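PDB 5CML: OsmC family protein from Rhodothermus marinus, which probably hydrolyses carboxyl esters through this alpha/beta-hydrolase portion, the esterase domain of a longer protein that also carries an OsmC domain. Local coordinates for residues 6-9 against 15-18; 84-87 against 92-95. All coordinates share one frame; numbering follows the deposited sequence.

Contact 1 (6-9 against 15-18)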
loop_
_atom_site.group_PDB
_atom_site.type_symbol
_atom_site.label_atom_id
_atom_site.label_comp_id
_atom_site.label_asym_id
_atom_site.label_seq_id
_atom_site.Cartn_x
_atom_site.Cartn_y
_atom_site.Cartn_z
ATOM N N VAL A 6 -9.566 -7.791 -12.614
ATOM C CA VAL A 6 -10.699 -6.898 -12.521
ATOM C C VAL A 6 -10.366 -5.588 -13.178
ATOM O O VAL A 6 -9.204 -5.215 -13.317
ATOM C CB VAL A 6 -11.146 -6.631 -11.065
ATOM C CG1 VAL A 6 -11.457 -7.941 -10.357
ATOM C CG2 VAL A 6 -10.127 -5.801 -10.301
ATOM N N THR A 7 -11.412 -4.893 -13.582
ATOM C CA THR A 7 -11.280 -3.573 -14.166
ATOM C C THR A 7 -12.307 -2.645 -13.534
ATOM O O THR A 7 -13.396 -3.062 -13.164
ATOM C CB THR A 7 -11.456 -3.617 -15.697
ATOM O OG1 THR A 7 -10.517 -4.543 -16.256
ATOM C CG2 THR A 7 -11.169 -2.296 -16.272
ATOM N N PHE A 8 -11.935 -1.384 -13.385
ATOM C CA PHE A 8 -12.844 -0.381 -12.866
ATOM C C PHE A 8 -12.392 0.976 -13.330
ATOM O O PHE A 8 -11.281 1.127 -13.832
ATOM C CB PHE A 8 -12.923 -0.408 -11.341
ATOM C CG PHE A 8 -11.585 -0.291 -10.660
ATOM C CD1 PHE A 8 -10.811 -1.409 -10.430
ATOM C CD2 PHE A 8 -11.095 0.956 -10.277
ATOM C CE1 PHE A 8 -9.578 -1.301 -9.810
ATOM C CE2 PHE A 8 -9.870 1.074 -9.668
ATOM C CZ PHE A 8 -9.102 -0.067 -9.431
ATOM N N GLU A 9 -13.263 1.962 -13.158
ATOM C CA GLU A 9 -12.987 3.313 -13.630
ATOM C C GLU A 9 -12.751 4.283 -12.491
ATOM O O GLU A 9 -13.274 4.095 -11.398
ATOM C CB GLU A 9 -14.142 3.817 -14.487
ATOM C CG GLU A 9 -14.228 3.142 -15.833
ATOM C CD GLU A 9 -15.292 3.755 -16.723
ATOM O OE1 GLU A 9 -15.772 4.870 -16.410
ATOM O OE2 GLU A 9 -15.650 3.113 -17.732
ATOM N N ARG A 15 -9.834 3.816 -17.361
ATOM C CA ARG A 15 -9.932 2.412 -17.002
ATOM C C ARG A 15 -8.691 1.956 -16.256
ATOM O O ARG A 15 -7.575 2.152 -16.720
ATOM C CB ARG A 15 -10.136 1.574 -18.256
ATOM C CG ARG A 15 -10.886 0.308 -18.007
ATOM C CD ARG A 15 -12.272 0.588 -17.433
ATOM N NE ARG A 15 -13.366 0.312 -18.359
ATOM C CZ ARG A 15 -14.584 -0.077 -17.981
ATOM N NH1 ARG A 15 -14.856 -0.287 -16.694
ATOM N NH2 ARG A 15 -15.527 -0.281 -18.896
ATOM N N LEU A 16 -8.903 1.362 -15.089
ATOM C CA LEU A 16 -7.820 0.859 -14.255
ATOM C C LEU A 16 -7.938 -0.653 -14.142
ATOM O O LEU A 16 -9.041 -1.191 -14.170
ATOM C CB LEU A 16 -7.872 1.519 -12.871
ATOM C CG LEU A 16 -7.764 3.049 -12.865
ATOM C CD1 LEU A 16 -8.301 3.645 -11.589
ATOM C CD2 LEU A 16 -6.313 3.438 -13.052
ATOM N N ALA A 17 -6.805 -1.346 -14.031
ATOM C CA ALA A 17 -6.824 -2.800 -13.856
ATOM C C ALA A 17 -6.214 -3.162 -12.522
ATOM O O ALA A 17 -5.353 -2.454 -11.996
ATOM C CB ALA A 17 -6.078 -3.493 -14.975
ATOM N N ALA A 18 -6.659 -4.289 -11.983
ATOM C CA ALA A 18 -6.123 -4.793 -10.737
ATOM C C ALA A 18 -6.313 -6.298 -10.716
ATOM O O ALA A 18 -6.901 -6.867 -11.631
ATOM C CB ALA A 18 -6.809 -4.136 -9.554
#
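F8 and L16 face each other across the hairpin of strands 2-9 and 15-22, and their side chains interlock on its apolar face. The F8 ring lies across the neighbouring strand. Its CG sits between the backbone N and the carbonyl carbon (chi1 54°), which folds the ring toward 15-18. L16 CB fills the space over one ring face, 4.1 Å from the ring centroid, a CH-pi contact displaced toward the rim. L16 CD1 continues on the same side, out past the rim, and packs on F8 CE2 at 3.6 Å. At the ring edge, in its plane, A18 CB fits against F8 CE1 at 4.0 Å. The small methyl of A18 also receives V6 CG2 at 3.8 Å. V6, F8, L16 and A18 thus form one apolar face.

Four backbone hydrogen bonds hold the antiparallel register, two in the V6-A18 pair and two in the F8-L16 pair. The shortest runs from L16 N to F8 O, 2.7 Å, with the donor nearly in line with the carbonyl bond.

T7, E9, R15 and A17 point to the other face. There R15 bends at chi2 and chi3 and turns one face of its guanidinium to E9. E9 OE2 stands over the centre of the guanidinium, 3.4 Å from R15 CZ, with the two planes 79° apart. This is a salt bridge by charge alone; no N-H points at the oxygen. E9 CG packs alongside R15 CD.

The apolar face is turned inward. Helix 85-98 covers it: the F94 ring meets F8 and touches V6, A90 and A91 also pack on F8, and D87 touches L16. V6 and A18 rest on L62 of strand 59-65, which lies next to 15-22 in the sheet.

Contact 2 (84-87 against 92-95)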
loop_
_atom_site.group_PDB
_atom_site.type_symbol
_atom_site.label_atom_id
_atom_site.label_comp_id
_atom_site.label_asym_id
_atom_site.label_seq_id
_atom_site.Cartn_x
_atom_site.Cartn_y
_atom_site.Cartn_z
ATOM N N ASN A 84 -2.471 8.468 -8.743
ATOM C CA ASN A 84 -2.735 9.498 -7.754
ATOM C C ASN A 84 -3.690 8.974 -6.681
ATOM O O ASN A 84 -4.065 7.799 -6.686
ATOM C CB ASN A 84 -3.292 10.750 -8.425
ATOM C CG ASN A 84 -4.522 10.477 -9.272
ATOM O OD1 ASN A 84 -5.139 9.422 -9.181
ATOM N ND2 ASN A 84 -4.894 11.458 -10.094
ATOM N N PHE A 85 -4.077 9.844 -5.760
ATOM C CA PHE A 85 -4.986 9.469 -4.686
ATOM C C PHE A 85 -6.358 9.039 -5.184
ATOM O O PHE A 85 -6.954 8.104 -4.627
ATOM C CB PHE A 85 -5.139 10.627 -3.705
ATOM C CG PHE A 85 -3.985 10.759 -2.776
ATOM C CD1 PHE A 85 -3.726 9.772 -1.850
ATOM C CD2 PHE A 85 -3.140 11.837 -2.849
ATOM C CE1 PHE A 85 -2.657 9.876 -0.991
ATOM C CE2 PHE A 85 -2.062 11.955 -1.977
ATOM C CZ PHE A 85 -1.821 10.966 -1.055
ATOM N N GLU A 86 -6.857 9.703 -6.228
ATOM C CA GLU A 86 -8.154 9.343 -6.791
ATOM C C GLU A 86 -8.190 7.904 -7.310
ATOM O O GLU A 86 -9.204 7.241 -7.190
ATOM C CB GLU A 86 -8.540 10.300 -7.921
ATOM C CG GLU A 86 -9.671 9.784 -8.853
ATOM C CD GLU A 86 -10.905 9.165 -8.143
ATOM O OE1 GLU A 86 -11.162 9.409 -6.938
ATOM O OE2 GLU A 86 -11.621 8.399 -8.816
ATOM N N ASP A 87 -7.099 7.415 -7.884
ATOM C CA ASP A 87 -7.083 6.021 -8.326
ATOM C C ASP A 87 -7.233 5.067 -7.153
ATOM O O ASP A 87 -7.900 4.050 -7.273
ATOM C CB ASP A 87 -5.806 5.712 -9.102
ATOM C CG ASP A 87 -5.743 6.454 -10.413
ATOM O OD1 ASP A 87 -6.805 6.905 -10.894
ATOM O OD2 ASP A 87 -4.634 6.599 -10.959
ATOM N N CYS A 92 -11.167 1.608 -3.897
ATOM C CA CYS A 92 -11.984 1.412 -2.708
ATOM C C CYS A 92 -13.476 1.427 -3.067
ATOM O O CYS A 92 -14.248 0.603 -2.563
ATOM C CB CYS A 92 -11.688 2.473 -1.665
ATOM S SG CYS A 92 -10.086 2.301 -0.833
ATOM N N ARG A 93 -13.871 2.346 -3.947
ATOM C CA ARG A 93 -15.268 2.416 -4.405
ATOM C C ARG A 93 -15.670 1.146 -5.156
ATOM O O ARG A 93 -16.799 0.674 -5.026
ATOM C CB ARG A 93 -15.497 3.656 -5.283
ATOM C CG ARG A 93 -15.426 4.958 -4.461
ATOM C CD ARG A 93 -16.038 6.138 -5.194
ATOM N NE ARG A 93 -15.404 6.340 -6.485
ATOM C CZ ARG A 93 -14.324 7.084 -6.694
ATOM N NH1 ARG A 93 -13.723 7.734 -5.693
ATOM N NH2 ARG A 93 -13.846 7.187 -7.923
ATOM N N PHE A 94 -14.741 0.593 -5.928
ATOM C CA PHE A 94 -14.994 -0.639 -6.671
ATOM C C PHE A 94 -15.305 -1.764 -5.689
ATOM O O PHE A 94 -16.276 -2.497 -5.861
ATOM C CB PHE A 94 -13.788 -0.984 -7.548
ATOM C CG PHE A 94 -13.772 -2.405 -8.040
ATOM C CD1 PHE A 94 -14.530 -2.780 -9.130
ATOM C CD2 PHE A 94 -12.990 -3.365 -7.419
ATOM C CE1 PHE A 94 -14.511 -4.079 -9.587
ATOM C CE2 PHE A 94 -12.977 -4.668 -7.887
ATOM C CZ PHE A 94 -13.738 -5.020 -8.965
ATOM N N LEU A 95 -14.499 -1.871 -4.628
ATOM C CA LEU A 95 -14.736 -2.919 -3.630
ATOM C C LEU A 95 -16.064 -2.710 -2.901
ATOM O O LEU A 95 -16.822 -3.680 -2.666
ATOM C CB LEU A 95 -13.572 -2.975 -2.633
ATOM C CG LEU A 95 -12.289 -3.620 -3.148
ATOM C CD1 LEU A 95 -11.214 -3.426 -2.093
ATOM C CD2 LEU A 95 -12.474 -5.140 -3.468
#
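Helix 85-98 of the alpha/beta-hydrolase fold carries this contact, a salt bridge along its surface between E86, near its start, and R93, two turns on. The two side chains close the gap by bending. E86 sends CG anti to the backbone N (chi1 163°) and then turns at chi2, while R93 turns at chi3. The carboxylate meets the edge of the guanidinium, the two planes only 7° apart. The stronger link is R93 NH2 to E86 OE2, 2.7 Å, accepted by the syn lone pair of OE2, which lies in the guanidinium plane. The second, R93 NH1 to E86 OE1, is weak at 3.3 Å. Together they fix the rotation of the guanidinium.

E86 OE2 has a further donor, the backbone N of N11 in the hairpin turn. Replacing E86 by an alanine removes the carboxylate, and R93 would probably lose its charge mate, N11 N this acceptor, and the guanidinium its fixed rotation.

The negative charge of E86 lies near the helix start, where it would be expected to suit the helix dipole. D87, the next residue, bonds through OD1 to N10 ND2, a second link to that turn. N84 is the N-cap of the helix. Its ND2 bonds to Q171 OE1, and its OD1 accepts from D87 N at 3.1 Å.

Overall arrangement
Contact 1 comes first along the chain and closes before contact 2 opens. Their centres lie about 10 Å apart, on the same side of the chain's centre. Contact 1 is part of the hairpin at one edge of the mixed sheet, with strand 2-9 outermost. Contact 2 belongs to helix 85-98, which packs on this edge of the sheet. The two touch directly: F8 CB lies 3.6 Å from F94 CD1, and L16 CD1 lies 3.7 Å from D87 OD1. Polar bonds from the helix start to N10 and N11 add a second tie, at the turn of the hairpin. Helix and hairpin are therefore joined by a largely apolar seam and by hydrogen bonds at the turn.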